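Local atomic coordinates of regulator of nonsense transcripts 2 (Homo sapiens, PDB entry 4CEK), a protein that acts as a factor of nonsense-mediated mRNA decay and carries three MIF4G domains, the second of which forms this all-helical structure. Residues Thr234-Cys237 / Leu238-Leu242; His248-Glu251 / Met252-Leu256; Glu258-Gly261 / Arg262-Arg266; Thr274-Leu277 / Leu278-Met282. All coordinates share one frame; numbering follows the deposited sequence.

Contact 1: Thr234-Cys237 / Leu238-Leu242; sequences TLHC and LKMLL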
loop_
_atom_site.group_PDB
_atom_site.type_symbol
_atom_site.label_atom_id
_atom_site.label_comp_id
_atom_site.label_asym_id
_atom_site.label_seq_id
_atom_site.Cartn_x
_atom_site.Cartn_y
_atom_site.Cartn_z
ATOM N N THR A 234 -2.681 -7.079 -8.106
ATOM C CA THR A 234 -3.450 -7.202 -6.897
ATOM C C THR A 234 -4.488 -8.341 -6.985
ATOM O O THR A 234 -4.777 -8.979 -5.987
ATOM C CB THR A 234 -4.112 -5.864 -6.601
ATOM O OG1 THR A 234 -3.072 -4.867 -6.569
ATOM C CG2 THR A 234 -4.905 -5.927 -5.260
ATOM N N LEU A 235 -5.045 -8.585 -8.167
ATOM C CA LEU A 235 -5.845 -9.794 -8.374
ATOM C C LEU A 235 -5.052 -11.075 -8.143
ATOM O O LEU A 235 -5.605 -12.064 -7.651
ATOM C CB LEU A 235 -6.480 -9.824 -9.763
ATOM C CG LEU A 235 -7.660 -8.842 -9.881
ATOM C CD1 LEU A 235 -8.094 -8.628 -11.333
ATOM C CD2 LEU A 235 -8.805 -9.355 -9.039
ATOM N N HIS A 236 -3.762 -11.076 -8.484
ATOM C CA HIS A 236 -2.953 -12.238 -8.154
ATOM C C HIS A 236 -2.789 -12.408 -6.656
ATOM O O HIS A 236 -2.832 -13.532 -6.128
ATOM C CB HIS A 236 -1.609 -12.204 -8.827
ATOM C CG HIS A 236 -0.729 -13.312 -8.366
ATOM N ND1 HIS A 236 0.201 -13.145 -7.400
ATOM C CD2 HIS A 236 -0.749 -14.683 -8.678
ATOM C CE1 HIS A 236 0.796 -14.344 -7.161
ATOM N NE2 HIS A 236 0.199 -15.277 -7.936
ATOM N N CYS A 237 -2.621 -11.302 -5.944
ATOM C CA CYS A 237 -2.615 -11.335 -4.511
ATOM C C CYS A 237 -3.853 -12.007 -3.965
ATOM O O CYS A 237 -3.778 -12.870 -3.116
ATOM C CB CYS A 237 -2.505 -9.906 -3.955
ATOM S SG CYS A 237 -0.849 -9.215 -4.142
ATOM N N LEU A 238 -5.001 -11.606 -4.475
ATOM C CA LEU A 238 -6.259 -12.128 -3.997
ATOM C C LEU A 238 -6.401 -13.601 -4.318
ATOM O O LEU A 238 -6.759 -14.402 -3.449
ATOM C CB LEU A 238 -7.377 -11.319 -4.643
ATOM C CG LEU A 238 -8.805 -11.609 -4.282
ATOM C CD1 LEU A 238 -8.970 -11.740 -2.773
ATOM C CD2 LEU A 238 -9.617 -10.474 -4.907
ATOM N N LYS A 239 -6.100 -13.973 -5.557
ATOM C CA LYS A 239 -6.080 -15.383 -5.948
ATOM C C LYS A 239 -5.175 -16.246 -5.083
ATOM O O LYS A 239 -5.562 -17.344 -4.742
ATOM C CB LYS A 239 -5.673 -15.500 -7.401
ATOM C CG LYS A 239 -5.471 -16.903 -7.910
ATOM C CD LYS A 239 -5.244 -16.833 -9.423
ATOM C CE LYS A 239 -4.164 -17.789 -9.926
ATOM N NZ LYS A 239 -3.782 -17.455 -11.330
ATOM N N MET A 240 -3.995 -15.753 -4.692
ATOM C CA MET A 240 -3.128 -16.532 -3.783
ATOM C C MET A 240 -3.752 -16.798 -2.426
ATOM O O MET A 240 -3.543 -17.854 -1.817
ATOM C CB MET A 240 -1.774 -15.846 -3.552
ATOM C CG MET A 240 -0.833 -15.949 -4.741
ATOM S SD MET A 240 -0.771 -17.598 -5.519
ATOM C CE MET A 240 0.062 -18.523 -4.206
ATOM N N LEU A 241 -4.453 -15.804 -1.912
ATOM C CA LEU A 241 -5.107 -15.932 -0.630
ATOM C C LEU A 241 -6.302 -16.929 -0.757
ATOM O O LEU A 241 -6.560 -17.646 0.157
ATOM C CB LEU A 241 -5.574 -14.558 -0.154
ATOM C CG LEU A 241 -4.514 -13.534 0.267
ATOM C CD1 LEU A 241 -5.154 -12.206 0.569
ATOM C CD2 LEU A 241 -3.702 -14.000 1.489
ATOM N N LEU A 242 -7.015 -16.969 -1.885
ATOM C CA LEU A 242 -8.113 -17.905 -2.044
ATOM C C LEU A 242 -7.680 -19.370 -2.263
ATOM O O LEU A 242 -8.519 -20.251 -2.230
ATOM C CB LEU A 242 -9.044 -17.501 -3.183
ATOM C CG LEU A 242 -9.759 -16.163 -3.068
ATOM C CD1 LEU A 242 -11.009 -16.176 -3.934
ATOM C CD2 LEU A 242 -10.121 -15.805 -1.645
#

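Contact 2: His248-Glu251 / Met252-Leu256; sequences HHIE and MACTL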
loop_
_atom_site.group_PDB
_atom_site.type_symbol
_atom_site.label_atom_id
_atom_site.label_comp_id
_atom_site.label_asym_id
_atom_site.label_seq_id
_atom_site.Cartn_x
_atom_site.Cartn_y
_atom_site.Cartn_z
ATOM N N HIS A 248 -5.787 -16.736 8.684
ATOM C CA HIS A 248 -5.084 -15.473 8.416
ATOM C C HIS A 248 -5.288 -15.013 6.980
ATOM O O HIS A 248 -5.437 -13.836 6.733
ATOM C CB HIS A 248 -3.612 -15.515 8.856
ATOM C CG HIS A 248 -3.398 -15.154 10.338
ATOM N ND1 HIS A 248 -2.186 -14.820 10.848
ATOM C CD2 HIS A 248 -4.305 -15.066 11.411
ATOM C CE1 HIS A 248 -2.306 -14.557 12.173
ATOM N NE2 HIS A 248 -3.599 -14.696 12.511
ATOM N N HIS A 249 -5.398 -15.928 6.037
ATOM C CA HIS A 249 -5.567 -15.549 4.654
ATOM C C HIS A 249 -6.906 -14.942 4.325
ATOM O O HIS A 249 -7.006 -14.136 3.365
ATOM C CB HIS A 249 -5.317 -16.728 3.732
ATOM C CG HIS A 249 -3.922 -17.270 3.821
ATOM N ND1 HIS A 249 -3.513 -18.347 3.113
ATOM C CD2 HIS A 249 -2.825 -16.848 4.580
ATOM C CE1 HIS A 249 -2.225 -18.610 3.409
ATOM N NE2 HIS A 249 -1.803 -17.683 4.308
ATOM N N ILE A 250 -7.940 -15.362 5.064
ATOM C CA ILE A 250 -9.305 -14.865 4.908
ATOM C C ILE A 250 -9.303 -13.419 5.364
ATOM O O ILE A 250 -9.862 -12.578 4.658
ATOM C CB ILE A 250 -10.362 -15.671 5.737
ATOM C CG1 ILE A 250 -10.617 -17.081 5.169
ATOM C CG2 ILE A 250 -11.695 -14.966 5.732
ATOM C CD1 ILE A 250 -11.235 -18.051 6.184
ATOM N N GLU A 251 -8.665 -13.104 6.500
ATOM C CA GLU A 251 -8.662 -11.712 6.973
ATOM C C GLU A 251 -7.867 -10.780 6.065
ATOM O O GLU A 251 -8.330 -9.683 5.725
ATOM C CB GLU A 251 -8.154 -11.556 8.379
ATOM C CG GLU A 251 -8.621 -12.613 9.341
ATOM C CD GLU A 251 -8.400 -12.218 10.791
ATOM O OE1 GLU A 251 -8.614 -10.998 11.108
ATOM O OE2 GLU A 251 -8.018 -13.134 11.587
ATOM N N MET A 252 -6.682 -11.209 5.667
ATOM C CA MET A 252 -5.866 -10.435 4.704
ATOM C C MET A 252 -6.691 -10.145 3.468
ATOM O O MET A 252 -6.717 -9.023 2.987
ATOM C CB MET A 252 -4.584 -11.193 4.327
ATOM C CG MET A 252 -3.607 -11.417 5.495
ATOM S SD MET A 252 -2.200 -12.464 5.010
ATOM C CE MET A 252 -1.520 -11.429 3.720
ATOM N N ALA A 253 -7.383 -11.162 2.975
ATOM C CA ALA A 253 -8.279 -11.016 1.819
ATOM C C ALA A 253 -9.353 -9.946 1.999
ATOM O O ALA A 253 -9.641 -9.191 1.053
ATOM C CB ALA A 253 -8.979 -12.331 1.520
ATOM N N CYS A 254 -9.976 -9.941 3.177
ATOM C CA CYS A 254 -11.117 -9.084 3.481
ATOM C C CYS A 254 -10.634 -7.680 3.697
ATOM O O CYS A 254 -11.278 -6.723 3.230
ATOM C CB CYS A 254 -11.940 -9.600 4.718
ATOM S SG CYS A 254 -12.831 -11.184 4.393
ATOM N N THR A 255 -9.500 -7.533 4.389
ATOM C CA THR A 255 -8.789 -6.227 4.431
ATOM C C THR A 255 -8.448 -5.705 3.024
ATOM O O THR A 255 -8.732 -4.540 2.694
ATOM C CB THR A 255 -7.515 -6.304 5.229
ATOM O OG1 THR A 255 -7.790 -6.946 6.481
ATOM C CG2 THR A 255 -6.957 -4.886 5.455
ATOM N N LEU A 256 -7.894 -6.571 2.176
ATOM C CA LEU A 256 -7.553 -6.140 0.822
ATOM C C LEU A 256 -8.790 -5.623 0.134
ATOM O O LEU A 256 -8.760 -4.534 -0.463
ATOM C CB LEU A 256 -6.923 -7.284 -0.013
ATOM C CG LEU A 256 -6.434 -6.981 -1.442
ATOM C CD1 LEU A 256 -5.432 -5.825 -1.394
ATOM C CD2 LEU A 256 -5.779 -8.208 -2.039
#

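Contact 3: Glu258-Gly261 / Arg262-Arg266; sequences ETCG and RFLFR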
loop_
_atom_site.group_PDB
_atom_site.type_symbol
_atom_site.label_atom_id
_atom_site.label_comp_id
_atom_site.label_asym_id
_atom_site.label_seq_id
_atom_site.Cartn_x
_atom_site.Cartn_y
_atom_site.Cartn_z
ATOM N N GLU A 258 -11.728 -4.516 1.358
ATOM C CA GLU A 258 -12.192 -3.269 1.955
ATOM C C GLU A 258 -11.394 -2.051 1.452
ATOM O O GLU A 258 -11.932 -0.954 1.318
ATOM C CB GLU A 258 -12.053 -3.296 3.467
ATOM C CG GLU A 258 -13.058 -4.113 4.272
ATOM C CD GLU A 258 -12.728 -4.034 5.767
ATOM O OE1 GLU A 258 -12.375 -2.911 6.225
ATOM O OE2 GLU A 258 -12.770 -5.076 6.474
ATOM N N THR A 259 -10.104 -2.251 1.194
ATOM C CA THR A 259 -9.226 -1.171 0.808
ATOM C C THR A 259 -9.436 -0.863 -0.677
ATOM O O THR A 259 -9.541 0.278 -1.020
ATOM C CB THR A 259 -7.741 -1.503 1.142
ATOM O OG1 THR A 259 -7.614 -1.926 2.515
ATOM C CG2 THR A 259 -6.826 -0.282 0.912
ATOM N N CYS A 260 -9.488 -1.856 -1.566
ATOM C CA CYS A 260 -9.547 -1.578 -3.031
ATOM C C CYS A 260 -10.490 -2.436 -3.838
ATOM O O CYS A 260 -10.495 -2.321 -5.052
ATOM C CB CYS A 260 -8.166 -1.709 -3.679
ATOM S SG CYS A 260 -7.450 -3.391 -3.747
ATOM N N GLY A 261 -11.325 -3.248 -3.192
ATOM C CA GLY A 261 -12.286 -4.112 -3.892
ATOM C C GLY A 261 -13.264 -3.350 -4.778
ATOM O O GLY A 261 -13.605 -3.812 -5.866
ATOM N N ARG A 262 -13.737 -2.185 -4.345
ATOM C CA ARG A 262 -14.683 -1.462 -5.187
ATOM C C ARG A 262 -14.007 -0.916 -6.410
ATOM O O ARG A 262 -14.590 -0.956 -7.488
ATOM C CB ARG A 262 -15.388 -0.338 -4.436
ATOM C CG ARG A 262 -16.534 -0.832 -3.576
ATOM C CD ARG A 262 -16.824 0.159 -2.466
ATOM N NE ARG A 262 -18.024 -0.187 -1.724
ATOM C CZ ARG A 262 -18.546 0.547 -0.744
ATOM N NH1 ARG A 262 -17.974 1.697 -0.370
ATOM N NH2 ARG A 262 -19.653 0.128 -0.137
ATOM N N PHE A 263 -12.790 -0.405 -6.246
ATOM C CA PHE A 263 -11.986 0.043 -7.386
ATOM C C PHE A 263 -11.853 -1.075 -8.402
ATOM O O PHE A 263 -12.091 -0.879 -9.601
ATOM C CB PHE A 263 -10.613 0.546 -6.906
ATOM C CG PHE A 263 -9.677 0.964 -8.024
ATOM C CD1 PHE A 263 -9.746 2.227 -8.566
ATOM C CD2 PHE A 263 -8.688 0.092 -8.489
ATOM C CE1 PHE A 263 -8.865 2.615 -9.590
ATOM C CE2 PHE A 263 -7.813 0.461 -9.520
ATOM C CZ PHE A 263 -7.896 1.723 -10.070
ATOM N N LEU A 264 -11.546 -2.272 -7.920
ATOM C CA LEU A 264 -11.398 -3.411 -8.816
ATOM C C LEU A 264 -12.701 -3.852 -9.433
ATOM O O LEU A 264 -12.752 -4.210 -10.635
ATOM C CB LEU A 264 -10.780 -4.581 -8.094
ATOM C CG LEU A 264 -9.320 -4.470 -7.609
ATOM C CD1 LEU A 264 -9.026 -5.671 -6.717
ATOM C CD2 LEU A 264 -8.289 -4.378 -8.747
ATOM N N PHE A 265 -13.758 -3.876 -8.617
ATOM C CA PHE A 265 -15.065 -4.371 -9.082
ATOM C C PHE A 265 -15.662 -3.365 -10.074
ATOM O O PHE A 265 -16.179 -3.738 -11.088
ATOM C CB PHE A 265 -16.010 -4.647 -7.891
ATOM C CG PHE A 265 -17.319 -5.262 -8.280
ATOM C CD1 PHE A 265 -17.435 -6.619 -8.431
ATOM C CD2 PHE A 265 -18.430 -4.476 -8.494
ATOM C CE1 PHE A 265 -18.648 -7.204 -8.803
ATOM C CE2 PHE A 265 -19.659 -5.052 -8.857
ATOM C CZ PHE A 265 -19.760 -6.421 -9.020
ATOM N N ARG A 266 -15.536 -2.084 -9.798
ATOM C CA ARG A 266 -16.135 -1.070 -10.656
ATOM C C ARG A 266 -15.375 -0.803 -11.976
ATOM O O ARG A 266 -15.976 -0.462 -12.990
ATOM C CB ARG A 266 -16.338 0.212 -9.850
ATOM C CG ARG A 266 -17.393 0.012 -8.780
ATOM C CD ARG A 266 -17.494 1.179 -7.832
ATOM N NE ARG A 266 -18.467 0.880 -6.781
ATOM C CZ ARG A 266 -18.734 1.658 -5.725
ATOM N NH1 ARG A 266 -18.093 2.813 -5.539
ATOM N NH2 ARG A 266 -19.639 1.257 -4.839
HETATM O O HOH W 1 -12.980 -0.503 -1.644
#

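Contact 4: Thr274-Leu277 / Leu278-Met282; sequences TSVL and LEQMM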
loop_
_atom_site.group_PDB
_atom_site.type_symbol
_atom_site.label_atom_id
_atom_site.label_comp_id
_atom_site.label_asym_id
_atom_site.label_seq_id
_atom_site.Cartn_x
_atom_site.Cartn_y
_atom_site.Cartn_z
ATOM N N THR A 274 -12.756 -9.824 -10.793
ATOM C CA THR A 274 -13.091 -9.525 -9.401
ATOM C C THR A 274 -14.360 -10.287 -8.985
ATOM O O THR A 274 -14.388 -11.014 -7.983
ATOM C CB THR A 274 -13.286 -8.012 -9.206
ATOM O OG1 THR A 274 -12.159 -7.318 -9.774
ATOM C CG2 THR A 274 -13.379 -7.644 -7.717
ATOM N N SER A 275 -15.369 -10.158 -9.820
ATOM C CA SER A 275 -16.657 -10.789 -9.631
ATOM C C SER A 275 -16.576 -12.286 -9.550
ATOM O O SER A 275 -17.189 -12.898 -8.688
ATOM C CB SER A 275 -17.561 -10.438 -10.789
ATOM O OG SER A 275 -18.738 -11.171 -10.631
ATOM N N VAL A 276 -15.798 -12.891 -10.435
ATOM C CA VAL A 276 -15.596 -14.328 -10.355
ATOM C C VAL A 276 -15.011 -14.679 -8.996
ATOM O O VAL A 276 -15.476 -15.618 -8.338
ATOM C CB VAL A 276 -14.692 -14.877 -11.491
ATOM C CG1 VAL A 276 -14.369 -16.336 -11.230
ATOM C CG2 VAL A 276 -15.383 -14.745 -12.824
ATOM N N LEU A 277 -14.004 -13.921 -8.565
ATOM C CA LEU A 277 -13.294 -14.252 -7.329
ATOM C C LEU A 277 -14.171 -13.992 -6.099
ATOM O O LEU A 277 -14.063 -14.700 -5.095
ATOM C CB LEU A 277 -11.952 -13.475 -7.224
ATOM C CG LEU A 277 -10.807 -13.876 -8.207
ATOM C CD1 LEU A 277 -9.573 -12.964 -8.126
ATOM C CD2 LEU A 277 -10.376 -15.331 -8.046
ATOM N N LEU A 278 -15.006 -12.951 -6.165
ATOM C CA LEU A 278 -15.961 -12.637 -5.080
ATOM C C LEU A 278 -16.949 -13.782 -4.892
ATOM O O LEU A 278 -17.211 -14.188 -3.752
ATOM C CB LEU A 278 -16.732 -11.349 -5.369
ATOM C CG LEU A 278 -15.949 -10.066 -5.243
ATOM C CD1 LEU A 278 -16.790 -8.866 -5.735
ATOM C CD2 LEU A 278 -15.450 -9.889 -3.830
ATOM N N GLU A 279 -17.440 -14.315 -6.015
ATOM C CA GLU A 279 -18.354 -15.469 -6.003
ATOM C C GLU A 279 -17.654 -16.731 -5.558
ATOM O O GLU A 279 -18.272 -17.545 -4.888
ATOM C CB GLU A 279 -19.029 -15.711 -7.364
ATOM C CG GLU A 279 -19.893 -14.569 -7.875
ATOM C CD GLU A 279 -21.134 -14.253 -7.016
ATOM O OE1 GLU A 279 -21.797 -15.188 -6.506
ATOM O OE2 GLU A 279 -21.456 -13.042 -6.869
ATOM N N GLN A 280 -16.373 -16.909 -5.872
ATOM C CA GLN A 280 -15.663 -18.080 -5.315
ATOM C C GLN A 280 -15.483 -18.017 -3.805
ATOM O O GLN A 280 -15.435 -19.058 -3.141
ATOM C CB GLN A 280 -14.278 -18.258 -5.916
ATOM C CG GLN A 280 -14.260 -18.666 -7.377
ATOM C CD GLN A 280 -12.837 -18.698 -7.931
ATOM O OE1 GLN A 280 -11.864 -18.825 -7.169
ATOM N NE2 GLN A 280 -12.710 -18.573 -9.252
ATOM N N MET A 281 -15.325 -16.811 -3.255
ATOM C CA MET A 281 -15.230 -16.662 -1.785
ATOM C C MET A 281 -16.545 -17.003 -1.118
ATOM O O MET A 281 -16.539 -17.669 -0.117
ATOM C CB MET A 281 -14.883 -15.263 -1.377
ATOM C CG MET A 281 -13.518 -14.814 -1.782
ATOM S SD MET A 281 -13.241 -13.071 -1.341
ATOM C CE MET A 281 -13.486 -13.030 0.435
ATOM N N MET A 282 -17.654 -16.521 -1.682
ATOM C CA MET A 282 -18.990 -16.819 -1.177
ATOM C C MET A 282 -19.312 -18.305 -1.300
ATOM O O MET A 282 -19.726 -18.933 -0.321
ATOM C CB MET A 282 -20.036 -15.984 -1.889
ATOM C CG MET A 282 -20.015 -14.541 -1.416
ATOM S SD MET A 282 -20.526 -14.226 0.298
ATOM C CE MET A 282 -22.251 -13.850 -0.040
#

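Contact 1: Thr234-Cys237 / Leu238-Leu242
H236 and M240, one helical turn apart, lie side by side and point the same way. The imidazole leaves the backbone with CG anti to the backbone N (chi1 173°), a rotation that carries it forward along the helix, alongside the methionine. Its CE1-NE2 side does the touching: H236 CE1 comes to 3.3 Å from M240 CG, and M240 SD is 3.5 Å from H236 NE2. The sulfur sits 4.2 Å from the ring centroid and 49° off the ring normal, an oblique Met-aromatic contact. Bends at chi2 and chi3 fold the thioether back close to its own helix instead of extending it. With alanine in place of M240, the imidazole would probably lose its neighbour along the helix and be freer to turn about chi2.

Beneath this pair runs regular i to i+4 alpha-helical bonding in helix 231-243 of the all-helical MIF4G domain. K239 N gives L235 O a nearly straight bond of 2.9 Å, and M240 N binds H236 O, so the residues of the surface pair are also joined through their backbones. L241 N bonds C237 O at a longer 3.2 Å, and the CG of L241 rests against the same carbonyl oxygen.

Leucines make up much of the buried side. L235 and L238 meet loosely, CD2 to CD2 at 4.4 Å, and turn toward other helices: L235 packs on R273 and L277 of helix 268-287, L238 on L257 of helix 247-266. C237 and L241 instead share F198 of helix 185-203.

Contact 2: His248-Glu251 / Met252-Leu256
M252 and H248 are joined by the first of four i to i+4 backbone bonds in the opening turns of helix 247-266, a largely buried alpha helix of the MIF4G domain. The bond from M252 N to H248 O is 3.1 Å long and almost straight at 175°, whereas A253 N approaches H249 O from above the carbonyl plane, 40° out of it. C254 N to I250 O completes the middle of the series.

Sulfur makes the side-chain contacts. M252 SD lies 5.5 Å from the centroid of the H249 ring in a distant, oblique Met-aromatic approach, while the methionine's CG rests against H248 O. On another side of the helix, C254 SG meets I250 CG2 at 4.2 Å. The isoleucine branch is placed for this by its setting anti to the backbone N. A253 contributes a single methyl, its CB 3.2 Å from H249 O, and packs on L241 of helix 231-243.

The polar ends reach outside the turn. H249 ND1 hydrogen-bonds D244 O in the preceding loop, with a weak bond from NE2 to V202 O of helix 185-203. H248 ND1 hydrogen-bonds K213 NZ of helix 210-225, and E251 OE2 hydrogen-bonds Y294 OH of helix 292-305, so that the start of the helix is tied to several of its neighbours.

At E251 O the main-chain bond from T255 N is 2.8 Å, and T255 OG1, anti to its own carbonyl carbon (chi1 -48°), lies 2.9 Å from the same oxygen.

Contact 3: Glu258-Gly261 / Arg262-Arg266
C260 departs from helical backbone angles at -138°/9°, and helix 247-266 kinks here, since the nitrogens of R262 and F263 make no bond to the turn before. Regular bonding resumes from L264 N to C260 O at 3.1 Å, in the carbonyl plane, and from F265 N to G261 O at 2.8 Å. A water bridges the break: it donates to E258 O and accepts from R262 N at 3.3 Å, so the carbonyl and N-H that a straight helix would join directly are still connected. G261 is buried at the bend.

C260 SG takes the position between its backbone N and carbonyl carbon (chi1 68°), and from there meets L264 CD1 at 4.1 Å. L264 also lays its CG against C260 O, 3.5 Å away. The aromatic residues touch this turn through their first carbons: F263 CB lies 3.4 Å from C260 O, and F265 CB 3.3 Å from G261 O, with the rings directed away from this turn toward other parts of the chain. R262 runs extended from CG to NE, and its CG lies over the guanidinium of R266, 3.9 Å above the plane.

Beyond the turn, R262 binds Y304 O through NE, makes a cation-pi contact with Y304 and a salt bridge from NH1 to E10, linking this helix to helix 292-305 and to the N-terminal residues. F263 meets W9, and C260 packs on helices 210-225 and 231-243. F265 faces helix 268-287, edge-to-face with H271.

Contact 4: Thr274-Leu277 / Leu278-Met282
Settings of chi1 that place V276 CG1 anti to the backbone N (172°) and Q280 CG anti to the carbonyl carbon (-69°) bring the valine methyl and the glutamine amide together one turn apart. The two side chains cross obliquely, Q280 NE2 reaching 3.4 Å from V276 CG1. The extended glutamine also passes L277, whose CD2 lies 3.9 Å from Q280 OE1, so both ends of the amide touch methyl groups. Shortening Q280 to an alanine is likely to leave V276 CG1 and L277 CD2 without this cover.

Helix 268-287 belongs to the helical MIF4G fold, and this stretch has one buried side and one side nearer solvent. On the buried side T274 and L278 lie alongside each other, pointing the same way, with T274 CG2 4.1 Å from L278 CD1. Their backbones are linked by a short bond, L278 N to T274 O at 2.7 Å. T274 OG1 hydrogen-bonds S270 O, one turn earlier. L277 packs on L238 of helix 231-243, and M281 on L242 of the same helix. E279 CG lies 3.3 Å from S275 O; beyond it the chain bends at chi2 to the carboxylate, whose OE2 bonds the hydroxyl of Y302 in helix 292-305.

In the fold
Each contact is a local turn within one helix, so none closes a long loop; they follow in series along the chain without nesting or crossing. Contact 1 on helix 231-243 comes first. Contacts 2 and 3 occupy successive parts of helix 247-266, before and around its kink, and contact 4 lies on helix 268-287. Contact 1 is the meeting point: L241 CD1 lies 3.4 Å from A253 N of contact 2, T234 packs on C260 of contact 3, and L242 with L235 reaches M281 and L277 of contact 4. F265 joins contact 3 to L278 of contact 4. Together they tie three successive helices of the MIF4G domain to one another.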